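Local coordinates for membrane protein, putative (Geobacter sulfurreducens PCA, PDB 2QYB), which contains a GAF domain, the part present here, within a putative membrane protein of the sodium:solute symporter family that may combine transport with phosphatase activity, at residues L37-L42 / S127-T132. Residues are numbered along the deposited sequence; the frame is centred on the assembly and turned at random.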
loop_
_atom_site.group_PDB
_atom_site.type_symbol
_atom_site.label_atom_id
_atom_site.label_comp_id
_atom_site.label_asym_id
_atom_site.label_seq_id
_atom_site.Cartn_x
_atom_site.Cartn_y
_atom_site.Cartn_z
ATOM N N LEU A 37 -5.769 -11.003 -8.037
ATOM C CA LEU A 37 -5.640 -10.503 -6.662
ATOM C C LEU A 37 -4.604 -11.344 -5.957
ATOM O O LEU A 37 -4.488 -12.520 -6.256
ATOM C CB LEU A 37 -6.986 -10.550 -5.928
ATOM C CG LEU A 37 -7.026 -10.086 -4.458
ATOM C CD1 LEU A 37 -6.728 -8.591 -4.232
ATOM C CD2 LEU A 37 -8.420 -10.430 -3.898
ATOM N N ALA A 38 -3.840 -10.694 -5.070
ATOM C CA ALA A 38 -2.807 -11.315 -4.271
ATOM C C ALA A 38 -2.831 -10.631 -2.915
ATOM O O ALA A 38 -2.920 -9.423 -2.844
ATOM C CB ALA A 38 -1.387 -11.168 -4.940
ATOM N N VAL A 39 -2.708 -11.401 -1.846
ATOM C CA VAL A 39 -2.741 -10.858 -0.498
ATOM C C VAL A 39 -1.588 -11.506 0.285
ATOM O O VAL A 39 -1.343 -12.688 0.138
ATOM C CB VAL A 39 -4.150 -11.095 0.221
ATOM C CG1 VAL A 39 -4.236 -10.365 1.519
ATOM C CG2 VAL A 39 -5.323 -10.680 -0.656
ATOM N N ILE A 40 -0.850 -10.713 1.055
ATOM C CA ILE A 40 0.053 -11.235 2.104
ATOM C C ILE A 40 -0.612 -10.965 3.485
ATOM O O ILE A 40 -1.022 -9.847 3.768
ATOM C CB ILE A 40 1.440 -10.562 2.053
ATOM C CG1 ILE A 40 2.204 -10.998 0.806
ATOM C CG2 ILE A 40 2.259 -10.859 3.314
ATOM C CD1 ILE A 40 3.270 -9.998 0.369
ATOM N N ARG A 41 -0.722 -11.999 4.310
ATOM C CA ARG A 41 -1.072 -11.855 5.703
ATOM C C ARG A 41 0.116 -12.284 6.568
ATOM O O ARG A 41 0.825 -13.238 6.224
ATOM C CB ARG A 41 -2.280 -12.716 6.066
ATOM C CG ARG A 41 -3.507 -12.347 5.303
ATOM C CD ARG A 41 -4.657 -13.205 5.764
ATOM N NE ARG A 41 -5.934 -12.715 5.247
ATOM C CZ ARG A 41 -6.356 -12.872 3.988
ATOM N NH1 ARG A 41 -5.607 -13.478 3.069
ATOM N NH2 ARG A 41 -7.530 -12.394 3.623
ATOM N N LEU A 42 0.293 -11.583 7.695
ATOM C CA LEU A 42 1.302 -11.925 8.688
ATOM C C LEU A 42 0.643 -12.081 10.043
ATOM O O LEU A 42 -0.310 -11.390 10.365
ATOM C CB LEU A 42 2.410 -10.859 8.741
ATOM C CG LEU A 42 3.171 -10.619 7.424
ATOM C CD1 LEU A 42 4.253 -9.464 7.469
ATOM C CD2 LEU A 42 3.768 -11.918 6.907
ATOM N N SER A 127 -1.697 -15.486 -0.426
ATOM C CA SER A 127 -2.934 -15.977 -1.056
ATOM C C SER A 127 -3.058 -15.339 -2.419
ATOM O O SER A 127 -2.890 -14.135 -2.534
ATOM C CB SER A 127 -4.182 -15.586 -0.236
ATOM O OG SER A 127 -4.024 -15.871 1.164
ATOM N N VAL A 128 -3.387 -16.111 -3.445
ATOM C CA VAL A 128 -3.521 -15.558 -4.805
ATOM C C VAL A 128 -4.744 -16.092 -5.543
ATOM O O VAL A 128 -5.113 -17.245 -5.422
ATOM C CB VAL A 128 -2.254 -15.854 -5.645
ATOM C CG1 VAL A 128 -1.028 -15.277 -4.950
ATOM C CG2 VAL A 128 -2.046 -17.360 -5.831
ATOM N N PHE A 129 -5.331 -15.248 -6.371
ATOM C CA PHE A 129 -6.632 -15.530 -6.975
ATOM C C PHE A 129 -6.637 -15.081 -8.421
ATOM O O PHE A 129 -6.184 -14.015 -8.723
ATOM C CB PHE A 129 -7.709 -14.749 -6.229
ATOM C CG PHE A 129 -7.703 -14.972 -4.756
ATOM C CD1 PHE A 129 -8.593 -15.928 -4.171
ATOM C CD2 PHE A 129 -6.838 -14.233 -3.927
ATOM C CE1 PHE A 129 -8.606 -16.136 -2.820
ATOM C CE2 PHE A 129 -6.845 -14.443 -2.585
ATOM C CZ PHE A 129 -7.723 -15.399 -2.012
ATOM N N SER A 130 -7.138 -15.906 -9.305
ATOM C CA SER A 130 -7.438 -15.494 -10.669
ATOM C C SER A 130 -8.974 -15.467 -10.881
ATOM O O SER A 130 -9.644 -16.432 -10.613
ATOM C CB SER A 130 -6.794 -16.461 -11.660
ATOM O OG SER A 130 -7.202 -16.192 -12.987
ATOM N N ARG A 131 -9.491 -14.325 -11.331
ATOM C CA ARG A 131 -10.824 -14.226 -11.935
ATOM C C ARG A 131 -10.781 -14.477 -13.458
ATOM O O ARG A 131 -11.773 -14.236 -14.170
ATOM C CB ARG A 131 -11.438 -12.848 -11.634
ATOM C CG ARG A 131 -11.743 -12.686 -10.160
ATOM C CD ARG A 131 -12.423 -11.395 -9.834
ATOM N NE ARG A 131 -11.462 -10.308 -9.931
ATOM C CZ ARG A 131 -10.806 -9.760 -8.906
ATOM N NH1 ARG A 131 -11.022 -10.176 -7.652
ATOM N NH2 ARG A 131 -9.945 -8.755 -9.147
ATOM N N THR A 132 -9.644 -14.985 -13.941
ATOM C CA THR A 132 -9.310 -14.953 -15.389
ATOM C C THR A 132 -9.255 -16.390 -15.955
ATOM O O THR A 132 -9.820 -16.640 -17.010
ATOM C CB THR A 132 -7.932 -14.178 -15.675
ATOM O OG1 THR A 132 -7.907 -12.891 -15.015
ATOM C CG2 THR A 132 -7.666 -13.996 -17.198
HETATM O O HOH W 1 -2.971 -14.531 2.981
#
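Leu37 and Phe129 face each other as an antiparallel hydrogen-bonded pair, and each backbone both gives and takes: Leu37 N reaches Phe129 O at 3.1 Å, while Phe129 N returns a bond to Leu37 O. Val39 and Ser127 repeat the arrangement two residues along. Their bonds are the straighter ones, with an N-H...O angle of 170° from Ser127 N to Val39 O against 152° for both bonds of the first pair. Between them, Ala38 and Val128 form the non-hydrogen-bonded pair, where the CA atoms close to 4.3 Å and Ala38 CA lies 3.3 Å from Ser127 O in a CA-H...O contact.

The two strands, antiparallel, are the second and third across the five-stranded sheet of the GAF domain, whose 2-1-5-4-3 order places the first strand beside the fifth. Strand 49-56 flanks 37-42 on its other edge, and 109-115 flanks 127-130.

Apolar contacts differ on the two faces. On the face of Ala38 and Val128, Ala38 CB meets Val128 CG1 at 4.1 Å, with Ala38 also packed on Leu26 and Leu30 of helix 10-32. On the other, the Leu37 and Phe129 side chains run side by side in the same direction; Leu37 CG is anti to the backbone N (chi1 179°), and its CD2 approaches Phe129 CD2 to 4.1 Å. Val39 CG2 comes obliquely to the same ring at CE2.

Polar side chains on this face meet through water. Water 1 lies in the plane of the Arg41 guanidinium, at its edge, accepting from NH1 at 2.8 Å and lying 2.5 Å from Ser127 OG. Arg41 NH2 binds the carbonyls of Ala63 and Lys65, tying the guanidinium to the loop after strand 49-56.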